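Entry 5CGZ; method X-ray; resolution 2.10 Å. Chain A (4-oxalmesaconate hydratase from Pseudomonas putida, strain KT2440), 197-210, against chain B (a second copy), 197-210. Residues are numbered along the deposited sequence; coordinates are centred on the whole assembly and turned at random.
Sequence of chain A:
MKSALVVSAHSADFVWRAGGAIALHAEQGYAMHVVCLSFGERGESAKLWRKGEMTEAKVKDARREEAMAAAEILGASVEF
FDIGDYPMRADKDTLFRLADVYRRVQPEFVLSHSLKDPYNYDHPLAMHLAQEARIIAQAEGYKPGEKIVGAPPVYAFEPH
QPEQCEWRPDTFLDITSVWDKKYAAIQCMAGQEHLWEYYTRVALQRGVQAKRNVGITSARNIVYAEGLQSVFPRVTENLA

Chain A 197-210: EYYTRVALQRGVQA
Chain B, residues 197-210: EYYTRVALQRGVQA

Residues 197-210 of both chains are helical throughout, with phi/psi near -65/-42 and i to i+4 hydrogen bonds such as Gln205(A) N to Arg201(A) O at 2.8 Å. An exact two-fold axis pairs the helices at 136° between their N-to-C directions, their axes approaching to 10.3 Å. At the centre, Arg201(A) CA lies 6.3 Å from Arg201(B) CA. Tyr198(A) CA lies 6.9 Å from Gln205(B) CA, and the symmetric pair matches. The contact buries 727 Å² in total, and every interaction described occurs twice.

Arg201(A) points toward the partner helix and, with chi1 to chi3 m, t, m and chi4 -100°, lodges among Arg201(B), Leu204(B), Gln205(B) and Val208(B). Its charge is met by a neutral acceptor: NE donates to Gln205(B) OE1 at 2.6 Å, and NH2 adds a weak bond to the same OE1 at 3.0 Å. This oxygen lies at the guanidinium edge, leaving one face to Leu204(B), whose CB is 3.7 Å from Arg201(A) NE. The arginine thus combines polar pairing with aliphatic packing.

Gln205(B) leaves its helix sideways, and its m, m rotamer with chi3 85° brings the amide across the interface. While OE1 accepts from Arg201(A), NE2 sits over one face of the Tyr198(A) ring and donates weakly to Tyr198(A) O at 3.4 Å. That carbonyl also accepts from Val202(A) N at 2.9 Å.

Tyr198(A), chi1 t and chi2 -90°, reaches farther along the partner. Its OH accepts from Gln209(B) NE2 at 3.0 Å and is also hydrogen-bonded elsewhere in the structure, while its CE2 packs 3.7 Å from Val208(B) CG1. Gln209(B), chi1 m and chi2 t, has its other amide atom satisfied within its own helix: Arg206(B) NH1 donates to Gln209(B) OE1 at 2.9 Å. Both ends of this buried amide are therefore engaged.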

# COMPACT_ATOMS: atom_id res chain seq x y z
N GLU A 197 23.62 -20.98 10.09
CA GLU A 197 23.48 -20.09 11.24
C GLU A 197 22.39 -19.05 11.03
O GLU A 197 21.64 -18.76 11.95
CB GLU A 197 24.81 -19.40 11.53
CG GLU A 197 25.87 -20.34 12.07
CD GLU A 197 27.29 -19.92 11.70
OE1 GLU A 197 27.52 -18.73 11.37
OE2 GLU A 197 28.18 -20.79 11.73
N TYR A 198 22.32 -18.49 9.82
CA TYR A 198 21.31 -17.50 9.51
C TYR A 198 19.91 -18.08 9.69
O TYR A 198 19.05 -17.46 10.31
CB TYR A 198 21.50 -16.98 8.09
CG TYR A 198 20.60 -15.83 7.68
CD1 TYR A 198 19.35 -16.06 7.11
CD2 TYR A 198 21.02 -14.51 7.85
CE1 TYR A 198 18.52 -14.99 6.71
CE2 TYR A 198 20.20 -13.44 7.47
CZ TYR A 198 18.96 -13.68 6.90
OH TYR A 198 18.17 -12.61 6.52
N TYR A 199 19.67 -19.27 9.15
CA TYR A 199 18.31 -19.80 9.17
C TYR A 199 17.98 -20.45 10.51
O TYR A 199 16.81 -20.57 10.86
CB TYR A 199 18.09 -20.75 7.99
CG TYR A 199 17.88 -19.89 6.77
CD1 TYR A 199 16.66 -19.25 6.58
CD2 TYR A 199 18.91 -19.62 5.89
CE1 TYR A 199 16.46 -18.41 5.50
CE2 TYR A 199 18.72 -18.78 4.80
CZ TYR A 199 17.49 -18.17 4.62
OH TYR A 199 17.28 -17.33 3.55
N THR A 200 19.00 -20.79 11.29
CA THR A 200 18.79 -21.11 12.70
C THR A 200 18.29 -19.87 13.44
O THR A 200 17.31 -19.93 14.20
CB THR A 200 20.08 -21.62 13.37
OG1 THR A 200 20.50 -22.83 12.73
CG2 THR A 200 19.84 -21.89 14.86
N ARG A 201 18.95 -18.73 13.22
CA ARG A 201 18.51 -17.50 13.88
C ARG A 201 17.10 -17.12 13.42
O ARG A 201 16.29 -16.68 14.24
CB ARG A 201 19.51 -16.36 13.63
CG ARG A 201 20.82 -16.55 14.44
CD ARG A 201 21.72 -15.33 14.40
NE ARG A 201 22.06 -14.95 13.03
CZ ARG A 201 23.20 -15.24 12.42
NH1 ARG A 201 24.15 -15.93 13.06
NH2 ARG A 201 23.40 -14.84 11.18
N VAL A 202 16.79 -17.31 12.14
CA VAL A 202 15.44 -17.03 11.63
C VAL A 202 14.39 -17.83 12.40
O VAL A 202 13.41 -17.27 12.87
CB VAL A 202 15.29 -17.35 10.12
CG1 VAL A 202 13.81 -17.25 9.70
CG2 VAL A 202 16.14 -16.41 9.27
N ALA A 203 14.62 -19.13 12.55
CA ALA A 203 13.66 -20.00 13.24
C ALA A 203 13.50 -19.59 14.71
O ALA A 203 12.40 -19.63 15.26
CB ALA A 203 14.09 -21.47 13.14
N LEU A 204 14.60 -19.19 15.34
CA LEU A 204 14.54 -18.76 16.73
C LEU A 204 13.79 -17.44 16.85
O LEU A 204 12.99 -17.27 17.77
CB LEU A 204 15.95 -18.64 17.32
CG LEU A 204 16.71 -19.94 17.60
CD1 LEU A 204 18.19 -19.68 17.84
CD2 LEU A 204 16.09 -20.70 18.79
N GLN A 205 14.03 -16.51 15.92
CA GLN A 205 13.33 -15.23 15.95
C GLN A 205 11.83 -15.43 15.73
O GLN A 205 11.00 -14.88 16.46
CB GLN A 205 13.90 -14.27 14.89
CG GLN A 205 15.33 -13.78 15.19
CD GLN A 205 15.44 -13.09 16.53
OE1 GLN A 205 15.61 -13.73 17.57
NE2 GLN A 205 15.33 -11.76 16.52
N ARG A 206 11.48 -16.21 14.72
CA ARG A 206 10.07 -16.46 14.44
C ARG A 206 9.45 -17.23 15.60
O ARG A 206 8.27 -17.06 15.90
CB ARG A 206 9.89 -17.22 13.12
CG ARG A 206 10.42 -16.46 11.90
CD ARG A 206 9.90 -15.03 11.84
NE ARG A 206 10.33 -14.37 10.60
CZ ARG A 206 10.08 -13.10 10.30
NH1 ARG A 206 9.38 -12.33 11.13
NH2 ARG A 206 10.51 -12.60 9.15
N GLY A 207 10.25 -18.07 16.26
CA GLY A 207 9.78 -18.79 17.43
C GLY A 207 9.34 -17.85 18.53
O GLY A 207 8.27 -18.00 19.11
N VAL A 208 10.18 -16.86 18.83
CA VAL A 208 9.85 -15.88 19.86
C VAL A 208 8.61 -15.08 19.47
O VAL A 208 7.73 -14.84 20.29
CB VAL A 208 11.03 -14.90 20.13
CG1 VAL A 208 10.58 -13.71 20.97
CG2 VAL A 208 12.18 -15.64 20.82
N GLN A 209 8.52 -14.69 18.19
CA GLN A 209 7.38 -13.91 17.73
C GLN A 209 6.08 -14.72 17.75
O GLN A 209 5.04 -14.20 18.13
CB GLN A 209 7.63 -13.36 16.32
CG GLN A 209 8.84 -12.42 16.24
CD GLN A 209 9.25 -12.11 14.80
OE1 GLN A 209 8.53 -12.44 13.86
NE2 GLN A 209 10.41 -11.48 14.64
N ALA A 210 6.15 -15.98 17.35
CA ALA A 210 4.99 -16.86 17.42
C ALA A 210 4.53 -17.01 18.87
O ALA A 210 3.33 -16.91 19.16
CB ALA A 210 5.32 -18.23 16.81
N GLU B 197 19.38 -12.03 24.07
CA GLU B 197 19.61 -12.98 22.99
C GLU B 197 18.84 -12.60 21.73
O GLU B 197 19.37 -12.72 20.63
CB GLU B 197 19.20 -14.39 23.44
CG GLU B 197 20.13 -14.98 24.48
CD GLU B 197 19.44 -15.95 25.42
OE1 GLU B 197 18.36 -16.49 25.07
OE2 GLU B 197 19.97 -16.17 26.53
N TYR B 198 17.60 -12.15 21.89
CA TYR B 198 16.79 -11.75 20.76
C TYR B 198 17.46 -10.60 20.00
O TYR B 198 17.57 -10.64 18.78
CB TYR B 198 15.40 -11.34 21.22
CG TYR B 198 14.40 -11.04 20.12
CD1 TYR B 198 14.27 -9.75 19.60
CD2 TYR B 198 13.57 -12.04 19.62
CE1 TYR B 198 13.33 -9.46 18.59
CE2 TYR B 198 12.64 -11.77 18.62
CZ TYR B 198 12.52 -10.48 18.11
OH TYR B 198 11.58 -10.23 17.12
N TYR B 199 17.92 -9.58 20.71
CA TYR B 199 18.44 -8.41 20.02
C TYR B 199 19.88 -8.61 19.56
O TYR B 199 20.33 -7.93 18.64
CB TYR B 199 18.27 -7.16 20.90
CG TYR B 199 16.83 -6.75 20.80
CD1 TYR B 199 16.37 -6.10 19.66
CD2 TYR B 199 15.90 -7.10 21.77
CE1 TYR B 199 15.03 -5.77 19.52
CE2 TYR B 199 14.56 -6.77 21.64
CZ TYR B 199 14.13 -6.10 20.51
OH TYR B 199 12.81 -5.77 20.35
N THR B 200 20.57 -9.58 20.15
CA THR B 200 21.82 -10.06 19.56
C THR B 200 21.54 -10.71 18.20
O THR B 200 22.23 -10.42 17.21
CB THR B 200 22.53 -11.09 20.48
OG1 THR B 200 22.87 -10.45 21.72
CG2 THR B 200 23.80 -11.61 19.81
N ARG B 201 20.53 -11.57 18.14
CA ARG B 201 20.20 -12.21 16.87
C ARG B 201 19.75 -11.16 15.85
O ARG B 201 20.11 -11.26 14.67
CB ARG B 201 19.14 -13.30 17.07
CG ARG B 201 19.71 -14.56 17.75
CD ARG B 201 18.75 -15.73 17.75
NE ARG B 201 17.48 -15.40 18.37
CZ ARG B 201 17.13 -15.72 19.61
NH1 ARG B 201 17.96 -16.40 20.40
NH2 ARG B 201 15.94 -15.36 20.07
N VAL B 202 18.99 -10.15 16.29
CA VAL B 202 18.56 -9.07 15.38
C VAL B 202 19.77 -8.40 14.74
O VAL B 202 19.82 -8.24 13.52
CB VAL B 202 17.73 -7.99 16.10
CG1 VAL B 202 17.50 -6.78 15.17
CG2 VAL B 202 16.38 -8.55 16.56
N ALA B 203 20.76 -8.03 15.56
CA ALA B 203 21.95 -7.34 15.04
C ALA B 203 22.73 -8.22 14.07
O ALA B 203 23.26 -7.75 13.07
CB ALA B 203 22.85 -6.89 16.20
N LEU B 204 22.80 -9.52 14.37
CA LEU B 204 23.50 -10.44 13.50
C LEU B 204 22.75 -10.61 12.18
O LEU B 204 23.37 -10.64 11.11
CB LEU B 204 23.70 -11.80 14.18
CG LEU B 204 24.73 -11.86 15.31
CD1 LEU B 204 24.57 -13.15 16.13
CD2 LEU B 204 26.16 -11.73 14.78
N GLN B 205 21.42 -10.70 12.24
CA GLN B 205 20.62 -10.83 11.02
C GLN B 205 20.75 -9.58 10.15
O GLN B 205 20.98 -9.67 8.95
CB GLN B 205 19.14 -11.09 11.36
CG GLN B 205 18.88 -12.47 11.99
CD GLN B 205 19.35 -13.61 11.10
OE1 GLN B 205 20.52 -14.00 11.13
NE2 GLN B 205 18.43 -14.16 10.30
N ARG B 206 20.60 -8.42 10.77
CA ARG B 206 20.72 -7.17 10.01
C ARG B 206 22.14 -7.01 9.49
O ARG B 206 22.35 -6.45 8.43
CB ARG B 206 20.32 -5.96 10.88
CG ARG B 206 18.86 -6.02 11.37
CD ARG B 206 17.88 -6.30 10.23
NE ARG B 206 16.50 -6.22 10.71
CZ ARG B 206 15.43 -6.47 9.96
NH1 ARG B 206 15.56 -6.82 8.68
NH2 ARG B 206 14.22 -6.38 10.50
N GLY B 207 23.11 -7.54 10.24
CA GLY B 207 24.49 -7.52 9.80
C GLY B 207 24.67 -8.27 8.49
O GLY B 207 25.30 -7.77 7.56
N VAL B 208 24.12 -9.47 8.42
CA VAL B 208 24.21 -10.27 7.20
C VAL B 208 23.50 -9.57 6.04
O VAL B 208 24.02 -9.53 4.93
CB VAL B 208 23.61 -11.69 7.39
CG1 VAL B 208 23.44 -12.40 6.05
CG2 VAL B 208 24.50 -12.52 8.32
N GLN B 209 22.33 -8.99 6.32
CA GLN B 209 21.57 -8.31 5.27
C GLN B 209 22.28 -7.05 4.78
O GLN B 209 22.29 -6.78 3.58
CB GLN B 209 20.16 -7.97 5.76
CG GLN B 209 19.33 -9.21 6.14
CD GLN B 209 18.05 -8.84 6.88
OE1 GLN B 209 17.67 -7.68 6.96
NE2 GLN B 209 17.38 -9.85 7.43
N ALA B 210 22.85 -6.28 5.70
CA ALA B 210 23.63 -5.11 5.32
C ALA B 210 24.81 -5.51 4.44
O ALA B 210 25.08 -4.89 3.40
CB ALA B 210 24.11 -4.36 6.56